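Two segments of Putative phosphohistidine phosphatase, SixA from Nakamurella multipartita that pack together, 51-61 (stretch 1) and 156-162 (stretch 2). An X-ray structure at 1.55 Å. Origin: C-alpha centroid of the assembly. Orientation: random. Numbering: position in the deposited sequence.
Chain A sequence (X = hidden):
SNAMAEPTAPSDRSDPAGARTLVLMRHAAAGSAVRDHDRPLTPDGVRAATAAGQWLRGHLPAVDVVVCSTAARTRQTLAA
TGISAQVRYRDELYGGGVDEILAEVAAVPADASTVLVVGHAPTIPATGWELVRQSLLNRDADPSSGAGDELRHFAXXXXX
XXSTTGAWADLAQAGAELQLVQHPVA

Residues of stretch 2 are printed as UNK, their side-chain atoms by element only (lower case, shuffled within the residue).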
# COMPACT_ATOMS: atom_id res chain seq x y z
N ALA A 51 12.58 0.95 9.26
CA ALA A 51 11.94 2.12 9.86
C ALA A 51 10.47 2.19 9.60
O ALA A 51 9.68 2.54 10.50
CB ALA A 51 12.68 3.39 9.43
N ALA A 52 10.07 1.86 8.38
CA ALA A 52 8.65 1.87 8.03
C ALA A 52 7.88 0.86 8.86
O ALA A 52 6.80 1.17 9.40
CB ALA A 52 8.48 1.58 6.56
N GLY A 53 8.42 -0.35 9.01
CA GLY A 53 7.78 -1.35 9.89
C GLY A 53 7.58 -0.91 11.32
O GLY A 53 6.57 -1.16 11.98
N GLN A 54 8.63 -0.30 11.87
CA GLN A 54 8.58 0.21 13.23
C GLN A 54 7.49 1.25 13.40
O GLN A 54 6.78 1.28 14.40
CB GLN A 54 9.97 0.73 13.63
CG GLN A 54 10.93 -0.45 13.85
CD GLN A 54 12.38 -0.04 13.98
OE1 GLN A 54 12.70 1.14 13.87
NE2 GLN A 54 13.26 -0.99 14.19
N TRP A 55 7.35 2.13 12.41
CA TRP A 55 6.31 3.15 12.42
C TRP A 55 4.95 2.51 12.35
O TRP A 55 4.10 2.80 13.18
CB TRP A 55 6.50 4.16 11.28
CG TRP A 55 5.58 5.36 11.47
CD1 TRP A 55 5.93 6.52 11.99
CD2 TRP A 55 4.21 5.46 11.09
NE1 TRP A 55 4.86 7.36 12.03
CE2 TRP A 55 3.79 6.75 11.46
CE3 TRP A 55 3.30 4.61 10.49
CZ2 TRP A 55 2.46 7.18 11.26
CZ3 TRP A 55 1.99 5.05 10.30
CH2 TRP A 55 1.61 6.31 10.69
N LEU A 56 4.75 1.61 11.41
CA LEU A 56 3.45 0.92 11.24
C LEU A 56 3.05 0.18 12.50
O LEU A 56 1.91 0.31 12.94
CB LEU A 56 3.51 -0.06 10.07
CG LEU A 56 3.56 0.61 8.68
CD1 LEU A 56 3.99 -0.40 7.62
CD2 LEU A 56 2.25 1.28 8.34
N ARG A 57 3.98 -0.56 13.10
CA ARG A 57 3.65 -1.33 14.30
C ARG A 57 3.44 -0.45 15.54
O ARG A 57 2.82 -0.88 16.51
CB ARG A 57 4.69 -2.41 14.56
CG ARG A 57 4.65 -3.50 13.50
CD ARG A 57 5.64 -4.61 13.73
NE ARG A 57 7.02 -4.26 13.38
CZ ARG A 57 7.98 -3.88 14.19
NH1 ARG A 57 9.19 -3.63 13.69
NH2 ARG A 57 7.78 -3.79 15.50
N GLY A 58 3.97 0.76 15.53
CA GLY A 58 3.77 1.67 16.63
C GLY A 58 2.58 2.58 16.52
O GLY A 58 2.14 3.14 17.54
N HIS A 59 2.05 2.77 15.32
CA HIS A 59 1.04 3.80 15.08
C HIS A 59 -0.29 3.37 14.50
O HIS A 59 -1.30 4.07 14.68
CB HIS A 59 1.60 4.88 14.15
CG HIS A 59 2.67 5.69 14.75
ND1 HIS A 59 4.01 5.34 14.73
CD2 HIS A 59 2.61 6.85 15.46
CE1 HIS A 59 4.72 6.25 15.36
NE2 HIS A 59 3.90 7.18 15.79
N LEU A 60 -0.33 2.20 13.85
CA LEU A 60 -1.57 1.68 13.26
C LEU A 60 -1.98 0.40 13.94
O LEU A 60 -1.16 -0.29 14.51
CB LEU A 60 -1.38 1.39 11.77
CG LEU A 60 -1.03 2.56 10.86
CD1 LEU A 60 -1.07 2.06 9.41
CD2 LEU A 60 -1.93 3.73 11.08
N PRO A 61 -3.27 0.03 13.80
CA PRO A 61 -3.65 -1.29 14.20
C PRO A 61 -2.83 -2.37 13.57
O PRO A 61 -2.30 -2.19 12.46
CB PRO A 61 -5.14 -1.37 13.75
CG PRO A 61 -5.57 0.05 13.64
CD PRO A 61 -4.35 0.74 13.10
N UNK A 156 10.93 5.01 -3.24
CA UNK A 156 11.02 3.66 -2.74
C UNK A 156 11.01 3.67 -1.20
O UNK A 156 11.80 4.36 -0.56
c UNK A 156 12.32 3.02 -3.23
N UNK A 157 10.10 2.89 -0.63
CA UNK A 157 9.94 2.78 0.81
C UNK A 157 8.79 3.59 1.38
O UNK A 157 8.41 3.43 2.55
N UNK A 158 8.22 4.48 0.56
CA UNK A 158 7.07 5.29 0.99
C UNK A 158 5.83 4.47 1.18
O UNK A 158 5.62 3.49 0.49
o UNK A 158 7.94 7.19 -0.23
c UNK A 158 5.64 7.33 0.32
c UNK A 158 6.78 6.39 -0.06
N UNK A 159 5.02 4.84 2.15
CA UNK A 159 3.67 4.27 2.21
C UNK A 159 2.65 5.33 2.50
O UNK A 159 2.90 6.35 3.09
c UNK A 159 3.16 4.31 6.81
c UNK A 159 2.87 3.99 5.49
c UNK A 159 5.17 3.35 5.14
c UNK A 159 5.45 3.70 6.44
c UNK A 159 4.45 4.14 7.27
c UNK A 159 3.58 3.11 3.22
c UNK A 159 3.86 3.49 4.66
N UNK A 160 1.45 5.06 1.99
CA UNK A 160 0.23 5.87 2.23
C UNK A 160 -0.75 5.09 3.06
O UNK A 160 -0.89 3.85 2.89
c UNK A 160 -0.42 6.24 0.91
N UNK A 161 -1.38 5.77 3.99
CA UNK A 161 -2.38 5.19 4.86
C UNK A 161 -3.72 5.82 4.49
O UNK A 161 -3.86 7.05 4.48
c UNK A 161 -0.70 5.02 6.74
c UNK A 161 -3.18 4.80 7.24
c UNK A 161 -2.10 5.46 6.34
N UNK A 162 -4.68 4.97 4.13
CA UNK A 162 -5.99 5.39 3.73
C UNK A 162 -7.06 4.71 4.56
O UNK A 162 -6.81 3.68 5.15
c UNK A 162 -5.84 6.23 0.02
c UNK A 162 -5.19 5.66 1.28
c UNK A 162 -4.17 4.60 0.91
c UNK A 162 -6.24 5.11 2.24

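Position 156 carries a single side-chain carbon, which lies out of reach of the helix of stretch 1. One carbon and nothing more identifies alanine, Ala-156. Position 157 has no side-chain atoms at all. Its phi/psi of 100/-12 would jam a CB against the carbonyl O of Ala-156, so the backbone itself calls for glycine, Gly-157. Here the backbones of the two stretches come closest, with the CA of Ala-52 7.4 Å from the CA of Gly-157, and the carbonyl O of Gly-157 stands 4.4 Å from CB of Ala-52.

At position 158 one carbon carries an oxygen and a second carbon, and the group points away from stretch 1 without touching it. A beta-branched side chain with one hydroxyl is threonine, and the oxygen of Thr-158 is hydrogen-bonded to a residue adjoining one of the stretches.

Position 159 opens the strand. One carbon leads to a ring of six carbons, with no further atom on the ring, and this ring packs against the side chains of Ala-52, Trp-55 and Leu-56 on the helix. The residue is phenylalanine. With chi1 at 62° (p), Phe-159 receives CD2 of Leu-56 over one face, 4.0 Å from the ring centroid in a CH-pi contact. Near the plane of the ring, CB of Ala-52 lies 3.7 Å from CE2 of Phe-159, and CE3 of Trp-55 lies 3.5 Å from CZ of Phe-159. The two aromatic planes meet obliquely, at 51°.

Position 160 again has one side-chain carbon, out of reach of stretch 1, and is alanine, Ala-160. At position 161 one carbon bears two more, three in all, and the group points toward the helix, approaching Trp-55 and Leu-60; this beta-branched, wholly carbon side chain is valine. CG2 of Val-161 is 4.0 Å from CD1 of Leu-60 and a looser 4.5 Å from CZ3 of Trp-55. Position 162 has four carbons forked at the second, which makes it leucine; Leu-162 makes no contact with stretch 1.

The contact is apolar, with no hydrogen bond across it. Helix and strand run nearly parallel, their directions 17° apart and their axes 11.4 Å apart at closest approach, and side chains fill the space between. Strand alternation sends Phe-159 and Val-161 toward the helix, while Ala-52 and Trp-55, one turn apart, and Leu-60, just beyond the helix, point back. Phe-159 has the largest area covered, 88 Å², and Val-161 extends the packing to Leu-60.

Stretch 2 156-162: AGTFAVL
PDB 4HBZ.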